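Long-range contacts in cyclohexadienyl dehydratase (Synthetic construct, PDB 5JOS), which probably catalyses the dehydration of prephenate and arogenate on the way to phenylalanine, using a fold taken over from periplasmic solute-binding proteins: residues A[14-19]-A[214-220]; A[74-78]-A[211-215]; A[86-92]-A[207-212]; A[109-113]-A[203-207]; A[113-117]-A[170-175]. All blocks are in the same frame, centred on the assembly; numbering follows the deposited sequence.

Interaction 1 of 5, residues A[14-19]-A[214-220]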
# COMPACT_ATOMS: atom_id res chain seq x y z
N SER A 14 -0.77 -28.07 10.55
CA SER A 14 -0.76 -27.02 9.54
C SER A 14 0.50 -26.18 9.67
O SER A 14 1.26 -26.30 10.63
CB SER A 14 -1.98 -26.12 9.72
OG SER A 14 -1.97 -25.52 11.03
N ARG A 15 0.72 -25.30 8.71
CA ARG A 15 1.75 -24.32 8.85
C ARG A 15 1.52 -23.46 10.09
O ARG A 15 2.47 -23.05 10.76
CB ARG A 15 1.78 -23.43 7.61
CG ARG A 15 1.76 -24.21 6.23
CD ARG A 15 2.24 -23.32 5.06
NE ARG A 15 3.66 -22.96 5.33
CZ ARG A 15 4.11 -21.93 6.06
NH1 ARG A 15 3.30 -20.98 6.55
NH2 ARG A 15 5.42 -21.84 6.25
N LEU A 16 0.26 -23.16 10.41
CA LEU A 16 -0.01 -22.37 11.62
C LEU A 16 0.51 -23.11 12.87
O LEU A 16 1.14 -22.51 13.77
CB LEU A 16 -1.50 -22.05 11.69
CG LEU A 16 -1.91 -21.11 12.80
CD1 LEU A 16 -1.27 -19.72 12.70
CD2 LEU A 16 -3.42 -20.98 12.73
N ASP A 17 0.37 -24.44 12.90
CA ASP A 17 0.99 -25.19 13.98
C ASP A 17 2.49 -25.19 14.00
O ASP A 17 3.04 -25.15 15.13
CB ASP A 17 0.57 -26.64 13.96
CG ASP A 17 -0.84 -26.80 14.30
OD1 ASP A 17 -1.25 -26.31 15.37
OD2 ASP A 17 -1.57 -27.35 13.47
N GLU A 18 3.13 -25.29 12.81
CA GLU A 18 4.57 -25.36 12.71
C GLU A 18 5.11 -24.09 13.33
O GLU A 18 6.13 -24.08 14.02
CB GLU A 18 5.05 -25.46 11.22
N ILE A 19 4.48 -22.97 12.98
CA ILE A 19 4.91 -21.63 13.47
C ILE A 19 4.81 -21.62 14.98
O ILE A 19 5.77 -21.25 15.70
CB ILE A 19 4.03 -20.50 12.88
CG1 ILE A 19 4.22 -20.41 11.35
CG2 ILE A 19 4.41 -19.14 13.47
CD1 ILE A 19 3.07 -19.78 10.60
N PRO A 214 2.35 -18.98 1.18
CA PRO A 214 2.39 -20.13 0.25
C PRO A 214 1.00 -20.71 0.08
O PRO A 214 0.20 -20.69 0.98
CB PRO A 214 3.34 -21.13 0.92
CG PRO A 214 3.33 -20.74 2.36
CD PRO A 214 3.10 -19.26 2.42
N LYS A 215 0.68 -21.10 -1.13
CA LYS A 215 -0.60 -21.75 -1.44
C LYS A 215 -0.95 -22.99 -0.63
O LYS A 215 -0.11 -23.82 -0.24
CB LYS A 215 -0.66 -22.13 -2.92
CG LYS A 215 -1.17 -21.02 -3.86
CD LYS A 215 -1.22 -21.67 -5.24
CE LYS A 215 -2.39 -21.23 -6.08
NZ LYS A 215 -2.26 -19.79 -6.29
N GLY A 216 -2.25 -23.15 -0.41
CA GLY A 216 -2.75 -24.39 0.24
C GLY A 216 -2.79 -24.44 1.75
O GLY A 216 -3.00 -25.50 2.32
N ASP A 217 -2.53 -23.34 2.47
CA ASP A 217 -2.77 -23.42 3.93
C ASP A 217 -3.85 -22.46 4.26
O ASP A 217 -3.55 -21.23 4.60
CB ASP A 217 -1.52 -23.21 4.79
CG ASP A 217 -1.70 -23.81 6.24
OD1 ASP A 217 -2.20 -23.13 7.20
OD2 ASP A 217 -1.41 -25.02 6.41
N GLN A 218 -5.10 -22.94 4.20
CA GLN A 218 -6.19 -21.93 4.46
C GLN A 218 -6.20 -21.50 5.94
O GLN A 218 -6.77 -20.46 6.25
CB GLN A 218 -7.59 -22.32 3.99
CG GLN A 218 -7.87 -22.13 2.49
CD GLN A 218 -6.99 -21.11 1.72
OE1 GLN A 218 -5.77 -21.34 1.40
NE2 GLN A 218 -7.62 -20.01 1.33
N GLU A 219 -5.58 -22.29 6.83
CA GLU A 219 -5.63 -22.03 8.22
C GLU A 219 -4.83 -20.79 8.57
O GLU A 219 -5.37 -19.85 9.12
CB GLU A 219 -5.07 -23.24 8.99
CG GLU A 219 -5.55 -23.28 10.41
CD GLU A 219 -5.24 -24.60 11.12
OE1 GLU A 219 -6.13 -25.48 11.14
OE2 GLU A 219 -4.09 -24.73 11.62
N PHE A 220 -3.58 -20.71 8.13
CA PHE A 220 -2.81 -19.52 8.37
C PHE A 220 -3.44 -18.32 7.65
O PHE A 220 -3.59 -17.23 8.19
CB PHE A 220 -1.38 -19.73 7.91
CG PHE A 220 -0.41 -18.61 8.30
CD1 PHE A 220 -0.57 -17.87 9.41
CD2 PHE A 220 0.67 -18.35 7.50
CE1 PHE A 220 0.34 -16.89 9.76
CE2 PHE A 220 1.57 -17.37 7.82
CZ PHE A 220 1.42 -16.64 8.97
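R15 lies across D217, and its side chain runs from there past P214 to the F220 ring. Its CB sits 3.8 Å from D217 CG, and CG comes within 3.3 Å of D217 OD2. CD touches both D217 CB and P214 CG. A bend at chi3 (63°) then carries NE and the rest of the guanidinium over P214 CG, which lies against one face, 3.7 Å from NE. Beyond it, NH1 meets F220 CD2 near the guanidinium plane, and NH2 pairs with D84.

The D217 carboxylate joins two helix starts. OD2 accepts R15 N at 3.1 Å, from above the carboxylate plane, while OD1 N-caps its own helix by taking F220 N on its anti lone pair. With an alanine here the carboxylate is gone, and both F220 N and R15 N would probably be left without an acceptor and R15 CG without a support. I19 CD1 sits over the centre of the F220 ring, 3.9 Å from the centroid. S14 and D17 form a capping box at the start of helix 15-22. Two helix N termini thus meet at D217 and would probably favour its negative charge, while the R15 charge is answered by D84 and its NH1 is buried with no partner in the model.

Interaction 2 of 5, residues A[74-78]-A[211-215]; sequences LMSDL and YMMPK
L74 meets M212 tip to tip: the M212 methyl CE presses on the branch point, 3.4 Å from L74 CG and 3.5 Å from L74 CD2. Both are tighter than ordinary carbon contacts, which suggests closely fitted packing. One residue on, M75 comes at the same methionine from another direction, its chain crossing that of M212 at about a right angle. Bends at chi2 and chi3 (-47° and -52°) fold M75 back, bringing its SD 3.4 Å from M212 CE and 3.5 Å from M212 SD, so sulfur lies beside sulfur. M212 itself is straight at chi2 and turns at chi3, which swings CE into this nook.

A turn later, L78 points at the strand. The L78 CD2 branch touches M212 CE at 4.0 Å and rests 3.8 Å from M213 O, while the L78 CD1 branch meets the proline ring at P214 CD, 3.7 Å away. No hydrogen bond joins the two segments; the side chains meet through carbon and sulfur.

In the fold, helix 74-79 packs on one side of the end of strand 205-213. A100 and F102 also touch M212, and A86 pairs with it through the backbone. M213 points away from this helix and reaches F220, L221 and V224, so the strand end is held between helices 74-79 and 218-233.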
# COMPACT_ATOMS: atom_id res chain seq x y z
N LEU A 74 11.69 -13.46 -4.81
CA LEU A 74 10.61 -13.45 -3.84
C LEU A 74 9.72 -14.68 -3.99
O LEU A 74 9.29 -15.30 -3.00
CB LEU A 74 9.74 -12.27 -4.12
CG LEU A 74 8.52 -12.02 -3.26
CD1 LEU A 74 8.96 -11.73 -1.81
CD2 LEU A 74 7.69 -10.85 -3.79
N MET A 75 9.38 -15.00 -5.23
CA MET A 75 8.39 -16.02 -5.47
C MET A 75 9.03 -17.36 -5.24
O MET A 75 8.38 -18.21 -4.64
CB MET A 75 7.77 -15.94 -6.89
CG MET A 75 7.01 -14.62 -7.22
SD MET A 75 5.88 -14.22 -5.79
CE MET A 75 5.04 -15.86 -5.70
N SER A 76 10.27 -17.56 -5.69
CA SER A 76 10.88 -18.89 -5.52
C SER A 76 11.26 -19.12 -4.06
O SER A 76 11.08 -20.23 -3.57
CB SER A 76 12.06 -19.14 -6.48
OG SER A 76 12.99 -18.15 -6.25
N ASP A 77 11.75 -18.10 -3.34
CA ASP A 77 11.95 -18.21 -1.90
C ASP A 77 10.68 -18.61 -1.18
O ASP A 77 10.64 -19.53 -0.35
CB ASP A 77 12.47 -16.92 -1.28
CG ASP A 77 13.88 -16.65 -1.65
OD1 ASP A 77 14.51 -17.53 -2.27
OD2 ASP A 77 14.35 -15.52 -1.44
N LEU A 78 9.59 -17.96 -1.54
CA LEU A 78 8.33 -18.31 -0.91
C LEU A 78 7.98 -19.77 -1.20
O LEU A 78 7.59 -20.51 -0.32
CB LEU A 78 7.21 -17.41 -1.42
CG LEU A 78 5.82 -17.72 -0.82
CD1 LEU A 78 5.86 -17.47 0.66
CD2 LEU A 78 4.69 -16.91 -1.40
N TYR A 211 -0.49 -9.33 2.06
CA TYR A 211 0.59 -10.22 2.57
C TYR A 211 0.56 -11.56 1.82
O TYR A 211 -0.45 -12.17 1.66
CB TYR A 211 0.54 -10.35 4.09
CG TYR A 211 0.57 -8.97 4.74
CD1 TYR A 211 1.58 -8.11 4.50
CD2 TYR A 211 -0.45 -8.55 5.54
CE1 TYR A 211 1.59 -6.85 5.08
CE2 TYR A 211 -0.43 -7.31 6.16
CZ TYR A 211 0.57 -6.45 5.88
OH TYR A 211 0.55 -5.17 6.39
N MET A 212 1.71 -12.00 1.39
CA MET A 212 1.79 -13.13 0.51
C MET A 212 2.19 -14.38 1.24
O MET A 212 3.18 -14.38 1.96
CB MET A 212 2.85 -12.83 -0.53
CG MET A 212 2.60 -13.44 -1.87
SD MET A 212 3.75 -13.03 -3.22
CE MET A 212 5.37 -13.15 -2.56
N MET A 213 1.40 -15.43 1.05
CA MET A 213 1.54 -16.71 1.76
C MET A 213 1.66 -17.90 0.78
O MET A 213 1.14 -17.82 -0.35
CB MET A 213 0.28 -16.93 2.67
CG MET A 213 0.41 -16.16 3.97
SD MET A 213 -1.08 -15.94 4.98
CE MET A 213 -1.77 -14.69 3.98
N PRO A 214 2.35 -18.98 1.18
CA PRO A 214 2.39 -20.13 0.25
C PRO A 214 1.00 -20.71 0.08
O PRO A 214 0.20 -20.69 0.98
CB PRO A 214 3.34 -21.13 0.92
CG PRO A 214 3.33 -20.74 2.36
CD PRO A 214 3.10 -19.26 2.42
N LYS A 215 0.68 -21.10 -1.13
CA LYS A 215 -0.60 -21.75 -1.44
C LYS A 215 -0.95 -22.99 -0.63
O LYS A 215 -0.11 -23.82 -0.24
CB LYS A 215 -0.66 -22.13 -2.92
CG LYS A 215 -1.17 -21.02 -3.86
CD LYS A 215 -1.22 -21.67 -5.24
CE LYS A 215 -2.39 -21.23 -6.08
NZ LYS A 215 -2.26 -19.79 -6.29

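Interaction 3 of 5, residues A[86-92]-A[207-212]; sequences AMGGVTV and SEKGYM
Between the A86-M212 bridge and the T91-K209 bridge the register slips by two, so the loop after strand 85-86 is laid along strand 205-213 of this solute-binding-protein fold as two short ladders instead of one continuous strand pair. A86 and M212 form an antiparallel hydrogen-bonded pair, with A86 N to M212 O at 2.8 Å and nearly straight (174°), returned by M212 N to A86 O. In the second ladder G210 N bonds to V90 O and V92 N to E208 O. A water sits in the gap, accepting from G88 N and V90 N and donating to G210 O, 2.8 Å away, so it bridges the two backbones where they do not pair directly. A second water joins E208 N to V92 O.

The side chains add a Met-aromatic contact. M87 keeps CG anti to the carbonyl carbon (chi1 -63°) and bends at chi3, which places its CE over the centre of the Y211 ring, 3.8 Å from the centroid. M87 SD stands farther off above the same face. The phenol OH is bonded to D49 and Y237, and Y106 stacks with the ring. On the V92 side, V92 CG2 lies 3.8 Å from E208 CG.

K209 folds at chi2 (-67°) back toward the loop. Its ammonium, which also reaches Y33 OH, bonds to T91 OG1 at 3.0 Å and meets G89 O at 2.7 Å from above the carbonyl plane.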
# COMPACT_ATOMS: atom_id res chain seq x y z
N ALA A 86 5.35 -13.23 3.26
CA ALA A 86 6.05 -12.05 2.76
C ALA A 86 5.32 -10.77 3.11
O ALA A 86 4.16 -10.63 2.74
CB ALA A 86 6.24 -12.18 1.29
N MET A 87 5.99 -9.84 3.81
CA MET A 87 5.35 -8.64 4.28
C MET A 87 6.30 -7.52 3.95
O MET A 87 7.44 -7.44 4.52
CB MET A 87 5.17 -8.70 5.80
CG MET A 87 4.24 -9.84 6.21
SD MET A 87 3.98 -10.06 7.90
CE MET A 87 2.69 -8.89 8.24
N GLY A 88 5.86 -6.65 3.03
CA GLY A 88 6.78 -5.69 2.44
C GLY A 88 6.29 -4.91 1.22
O GLY A 88 7.02 -4.82 0.22
N GLY A 89 5.16 -4.28 1.40
CA GLY A 89 4.41 -3.58 0.33
C GLY A 89 4.16 -4.36 -0.94
O GLY A 89 4.20 -3.79 -2.03
N VAL A 90 3.90 -5.66 -0.83
CA VAL A 90 3.75 -6.46 -2.04
C VAL A 90 2.44 -6.14 -2.69
O VAL A 90 1.38 -6.38 -2.14
CB VAL A 90 3.81 -7.97 -1.75
CG1 VAL A 90 3.74 -8.78 -3.00
CG2 VAL A 90 5.16 -8.31 -1.08
N THR A 91 2.51 -5.70 -3.93
CA THR A 91 1.28 -5.50 -4.69
C THR A 91 0.75 -6.87 -5.19
O THR A 91 1.52 -7.70 -5.64
CB THR A 91 1.57 -4.66 -5.95
OG1 THR A 91 2.09 -3.38 -5.54
CG2 THR A 91 0.35 -4.44 -6.73
N VAL A 92 -0.55 -7.02 -5.13
CA VAL A 92 -1.25 -8.20 -5.60
C VAL A 92 -1.30 -8.16 -7.11
O VAL A 92 -1.96 -7.32 -7.65
CB VAL A 92 -2.67 -8.24 -5.09
CG1 VAL A 92 -3.36 -9.52 -5.57
CG2 VAL A 92 -2.71 -8.22 -3.60
N SER A 207 -5.20 -0.93 -7.73
CA SER A 207 -4.43 -1.98 -7.22
C SER A 207 -4.53 -2.11 -5.69
O SER A 207 -5.11 -1.31 -5.00
CB SER A 207 -2.97 -1.82 -7.59
OG SER A 207 -2.81 -1.63 -8.97
N GLU A 208 -3.90 -3.15 -5.18
CA GLU A 208 -3.85 -3.35 -3.74
C GLU A 208 -2.61 -4.05 -3.27
O GLU A 208 -1.85 -4.68 -4.06
CB GLU A 208 -5.14 -4.10 -3.32
CG GLU A 208 -5.25 -5.47 -3.86
CD GLU A 208 -6.64 -6.16 -3.66
OE1 GLU A 208 -7.68 -5.53 -3.80
OE2 GLU A 208 -6.65 -7.35 -3.31
N LYS A 209 -2.35 -3.90 -1.99
CA LYS A 209 -1.23 -4.54 -1.36
C LYS A 209 -1.79 -5.59 -0.43
O LYS A 209 -2.79 -5.37 0.26
CB LYS A 209 -0.46 -3.58 -0.41
CG LYS A 209 0.07 -2.24 -0.95
CD LYS A 209 1.12 -2.48 -1.92
CE LYS A 209 1.89 -1.21 -2.24
NZ LYS A 209 2.90 -1.70 -3.24
N GLY A 210 -1.04 -6.68 -0.29
CA GLY A 210 -1.50 -7.79 0.53
C GLY A 210 -0.27 -8.48 1.06
O GLY A 210 0.89 -8.23 0.61
N TYR A 211 -0.49 -9.33 2.06
CA TYR A 211 0.59 -10.22 2.57
C TYR A 211 0.56 -11.56 1.82
O TYR A 211 -0.45 -12.17 1.66
CB TYR A 211 0.54 -10.35 4.09
CG TYR A 211 0.57 -8.97 4.74
CD1 TYR A 211 1.58 -8.11 4.50
CD2 TYR A 211 -0.45 -8.55 5.54
CE1 TYR A 211 1.59 -6.85 5.08
CE2 TYR A 211 -0.43 -7.31 6.16
CZ TYR A 211 0.57 -6.45 5.88
OH TYR A 211 0.55 -5.17 6.39
N MET A 212 1.71 -12.00 1.39
CA MET A 212 1.79 -13.13 0.51
C MET A 212 2.19 -14.38 1.24
O MET A 212 3.18 -14.38 1.96
CB MET A 212 2.85 -12.83 -0.53
CG MET A 212 2.60 -13.44 -1.87
SD MET A 212 3.75 -13.03 -3.22
CE MET A 212 5.37 -13.15 -2.56
O HOH W 1 3.11 -6.91 1.74
O HOH W 2 -3.36 -5.09 -7.13

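Interaction 4 of 5, residues A[109-113]-A[203-207]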
# COMPACT_ATOMS: atom_id res chain seq x y z
N PHE A 109 -4.53 1.40 -3.86
CA PHE A 109 -3.87 2.50 -4.47
C PHE A 109 -4.07 2.55 -5.96
O PHE A 109 -4.60 1.62 -6.53
CB PHE A 109 -2.37 2.44 -4.09
CG PHE A 109 -1.57 1.36 -4.75
CD1 PHE A 109 -1.48 0.10 -4.17
CD2 PHE A 109 -0.84 1.61 -5.84
CE1 PHE A 109 -0.73 -0.89 -4.76
CE2 PHE A 109 -0.07 0.63 -6.45
CZ PHE A 109 -0.00 -0.62 -5.89
N GLY A 110 -3.67 3.67 -6.60
CA GLY A 110 -3.57 3.74 -8.04
C GLY A 110 -3.27 5.15 -8.43
O GLY A 110 -2.12 5.52 -8.46
N LYS A 111 -4.31 5.91 -8.72
CA LYS A 111 -4.24 7.34 -8.84
C LYS A 111 -4.79 7.98 -7.58
O LYS A 111 -5.75 7.50 -7.02
CB LYS A 111 -5.07 7.79 -10.02
CG LYS A 111 -4.70 7.16 -11.38
CD LYS A 111 -3.27 7.39 -11.77
CE LYS A 111 -2.90 6.87 -13.16
NZ LYS A 111 -1.38 7.04 -13.25
N THR A 112 -4.18 9.11 -7.20
CA THR A 112 -4.55 9.83 -6.01
C THR A 112 -4.49 11.34 -6.40
O THR A 112 -3.48 11.82 -6.97
CB THR A 112 -3.54 9.56 -4.87
OG1 THR A 112 -3.63 8.19 -4.46
CG2 THR A 112 -3.84 10.37 -3.60
N PRO A 113 -5.58 12.07 -6.18
CA PRO A 113 -5.43 13.52 -6.32
C PRO A 113 -4.51 14.17 -5.28
O PRO A 113 -4.54 13.89 -4.04
CB PRO A 113 -6.83 14.04 -6.11
CG PRO A 113 -7.47 13.05 -5.19
CD PRO A 113 -6.80 11.73 -5.41
N PRO A 203 -13.12 5.26 -8.99
CA PRO A 203 -12.29 4.61 -9.97
C PRO A 203 -10.81 4.95 -9.77
O PRO A 203 -9.98 4.58 -10.59
CB PRO A 203 -12.85 5.19 -11.29
CG PRO A 203 -13.26 6.61 -10.93
CD PRO A 203 -13.86 6.43 -9.54
N PHE A 204 -10.44 5.71 -8.75
CA PHE A 204 -9.04 6.19 -8.66
C PHE A 204 -8.08 5.01 -8.37
O PHE A 204 -7.05 4.85 -9.03
CB PHE A 204 -8.91 7.24 -7.57
CG PHE A 204 -9.54 8.57 -7.89
CD1 PHE A 204 -10.90 8.80 -7.73
CD2 PHE A 204 -8.76 9.62 -8.36
CE1 PHE A 204 -11.47 10.06 -8.06
CE2 PHE A 204 -9.30 10.87 -8.66
CZ PHE A 204 -10.66 11.09 -8.50
N THR A 205 -8.47 4.18 -7.42
CA THR A 205 -7.69 3.02 -7.01
C THR A 205 -7.80 1.93 -8.04
O THR A 205 -8.78 1.85 -8.70
CB THR A 205 -8.18 2.46 -5.71
OG1 THR A 205 -9.51 2.10 -5.84
CG2 THR A 205 -8.06 3.44 -4.62
N HIS A 206 -6.72 1.19 -8.28
CA HIS A 206 -6.75 0.11 -9.26
C HIS A 206 -5.93 -1.07 -8.82
O HIS A 206 -5.86 -2.04 -9.50
CB HIS A 206 -6.30 0.55 -10.68
CG HIS A 206 -4.94 1.16 -10.76
ND1 HIS A 206 -3.79 0.57 -10.28
CD2 HIS A 206 -4.54 2.32 -11.34
CE1 HIS A 206 -2.76 1.36 -10.49
NE2 HIS A 206 -3.19 2.41 -11.16
N SER A 207 -5.20 -0.93 -7.73
CA SER A 207 -4.43 -1.98 -7.22
C SER A 207 -4.53 -2.11 -5.69
O SER A 207 -5.11 -1.31 -5.00
CB SER A 207 -2.97 -1.82 -7.59
OG SER A 207 -2.81 -1.63 -8.97
O HOH W 3 -1.23 4.17 -11.98
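F109 O takes hydrogen bonds from both H206 N (2.8 Å) and S207 N (2.9 Å), the mark of a classic beta bulge: two residues of one strand face a single residue of the other. F109 N returns the pairing to S207 O. Past the bulge, K111 N bonds to F204 O at 3.0 Å.

The side chains are arranged around this kink. F109 has CG between its backbone N and carbonyl carbon (chi1 72°), which folds the ring back across the strands, so that S207 CB lies over one face, 3.8 Å from the centroid. H206 takes a similar first torsion (57°) and lays its imidazole over the backbone of G110, whose CA sits 3.5 Å from the ring centroid. At the edge of the imidazole, ND1 pairs with S207 OG at 2.7 Å, and NE2 pairs with a water that also receives K111 NZ; two in-plane partners thus fix the ring's rotation. A serine in place of F109 would probably uncover S207 CB and open a gap beside T91, which the ring also touches. F204 CD2 meets P113 CD at 4.1 Å.

Outward, K111 NZ reaches D181, N144 and T143. F204 and P113 lie against helix 126-129, while F109 and T112 touch helix 182-190. The chain corner at G110 passes from the sheet of strands 107-109 and 205-213 to the five-stranded sheet containing 111-116, consistent with the paired hinge strands of these binding proteins.

Interaction 5 of 5, residues A[113-117]-A[170-175]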
# COMPACT_ATOMS: atom_id res chain seq x y z
N PRO A 113 -5.58 12.07 -6.18
CA PRO A 113 -5.43 13.52 -6.32
C PRO A 113 -4.51 14.17 -5.28
O PRO A 113 -4.54 13.89 -4.04
CB PRO A 113 -6.83 14.04 -6.11
CG PRO A 113 -7.47 13.05 -5.19
CD PRO A 113 -6.80 11.73 -5.41
N LEU A 114 -3.80 15.12 -5.78
CA LEU A 114 -3.00 15.98 -4.93
C LEU A 114 -3.49 17.40 -5.02
O LEU A 114 -3.64 17.94 -6.12
CB LEU A 114 -1.61 15.90 -5.48
CG LEU A 114 -0.53 16.80 -4.87
CD1 LEU A 114 -0.15 16.20 -3.57
CD2 LEU A 114 0.66 16.84 -5.83
N VAL A 115 -3.76 18.01 -3.88
CA VAL A 115 -4.52 19.26 -3.84
C VAL A 115 -3.88 20.17 -2.82
O VAL A 115 -2.97 19.74 -2.08
CB VAL A 115 -5.95 19.02 -3.46
CG1 VAL A 115 -6.61 18.06 -4.47
CG2 VAL A 115 -6.09 18.50 -2.01
N ARG A 116 -4.26 21.43 -2.77
CA ARG A 116 -3.76 22.25 -1.68
C ARG A 116 -4.30 21.78 -0.36
O ARG A 116 -5.42 21.25 -0.26
CB ARG A 116 -4.14 23.74 -1.85
CG ARG A 116 -3.39 24.37 -3.00
CD ARG A 116 -3.74 25.83 -3.20
NE ARG A 116 -5.08 25.95 -3.73
CZ ARG A 116 -5.45 25.74 -4.99
NH1 ARG A 116 -4.60 25.39 -5.93
NH2 ARG A 116 -6.70 25.92 -5.33
N LYS A 117 -3.49 22.03 0.66
CA LYS A 117 -3.82 21.65 2.01
C LYS A 117 -5.25 22.10 2.43
O LYS A 117 -6.05 21.31 2.91
CB LYS A 117 -2.78 22.23 2.94
CG LYS A 117 -3.23 22.29 4.37
CD LYS A 117 -2.77 21.06 5.09
CE LYS A 117 -1.73 21.50 6.07
NZ LYS A 117 -2.35 22.43 7.08
N VAL A 170 -0.10 23.33 -8.46
CA VAL A 170 -1.18 23.20 -7.49
C VAL A 170 -0.94 24.12 -6.29
O VAL A 170 -1.80 24.87 -5.92
CB VAL A 170 -1.39 21.73 -7.04
CG1 VAL A 170 -2.40 21.63 -5.93
CG2 VAL A 170 -1.91 20.92 -8.23
N ALA A 171 0.24 24.02 -5.68
CA ALA A 171 0.59 24.77 -4.50
C ALA A 171 0.49 26.21 -4.71
O ALA A 171 0.14 26.88 -3.77
CB ALA A 171 2.03 24.49 -4.05
N SER A 172 0.89 26.71 -5.88
CA SER A 172 0.94 28.15 -6.07
C SER A 172 -0.43 28.60 -6.52
O SER A 172 -0.62 29.75 -6.73
CB SER A 172 1.94 28.49 -7.19
OG SER A 172 1.43 27.85 -8.39
N GLY A 173 -1.39 27.71 -6.73
CA GLY A 173 -2.76 28.17 -7.02
C GLY A 173 -3.04 28.34 -8.50
O GLY A 173 -4.07 28.92 -8.90
N ARG A 174 -2.15 27.81 -9.32
CA ARG A 174 -2.35 27.88 -10.75
C ARG A 174 -3.10 26.68 -11.29
O ARG A 174 -3.38 26.64 -12.45
CB ARG A 174 -1.00 28.14 -11.50
CG ARG A 174 -0.36 29.53 -11.19
CD ARG A 174 0.94 29.79 -11.98
NE ARG A 174 1.99 28.81 -11.65
CZ ARG A 174 2.93 28.98 -10.71
NH1 ARG A 174 3.00 30.09 -10.01
NH2 ARG A 174 3.81 28.02 -10.47
N ALA A 175 -3.30 25.63 -10.48
CA ALA A 175 -4.17 24.50 -10.82
C ALA A 175 -4.72 24.08 -9.50
O ALA A 175 -4.20 24.47 -8.43
CB ALA A 175 -3.37 23.37 -11.40
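R116 NH1 is bonded to two backbone carbonyls at once: V170 O at 2.8 Å and A175 O at 2.7 Å. Both oxygens lie close to the guanidinium plane, so the group meets them with its edge. The V170 bond is the straighter (160°) and falls on a carbonyl lone pair; the A175 bond is more bent, at 136°. Getting there takes a turn at chi3 (-71°), after an extended start that carries R116 CG and CD along V170 O. G173 CA lies 3.5 Å from R116 NH1.

V170 fills the space nearer the strand, its CG1 resting 3.7 Å from V115 C, and its side chain also touches M178 and L195.

In the next shell, D176 makes a salt bridge with R116 NH2 and so probably fixes the rotation of the guanidinium, its edge turned to the carbonyls. V170 O accepts G173 N as well, giving that oxygen two donors, and the arginine's positive charge probably suits the negative end of the helix dipole.

G173, with the positive phi that favours glycine, ends helix 166-171 in a Schellman motif. The whole is a C-capped helix packed on strand 111-116 of the mixed sheet, with an arginine from that strand gripping the cap.

Overall arrangement
Starting from the N terminus, interaction 1 closes the longest loop, bringing helix 15-22 to the start of helix 218-233. Interactions 2 and 3 leave the chain later, at 74-78 and 86-92, and return to progressively earlier parts of strand 205-213 and its end, sharing Y211 and M212; interactions 1 and 2 share P214 and K215. Interaction 4 joins 109-113 to the beginning of that same strand and lies inside the loops of interactions 1, 2 and 3. Interaction 5 starts from the same stretch, sharing P113, but closes sooner, at 170-175. Strand 205-213 therefore links interactions 2 to 4, and strand 111-116 carries the chain on to interaction 5, its centre about 47 Å from that of interaction 1.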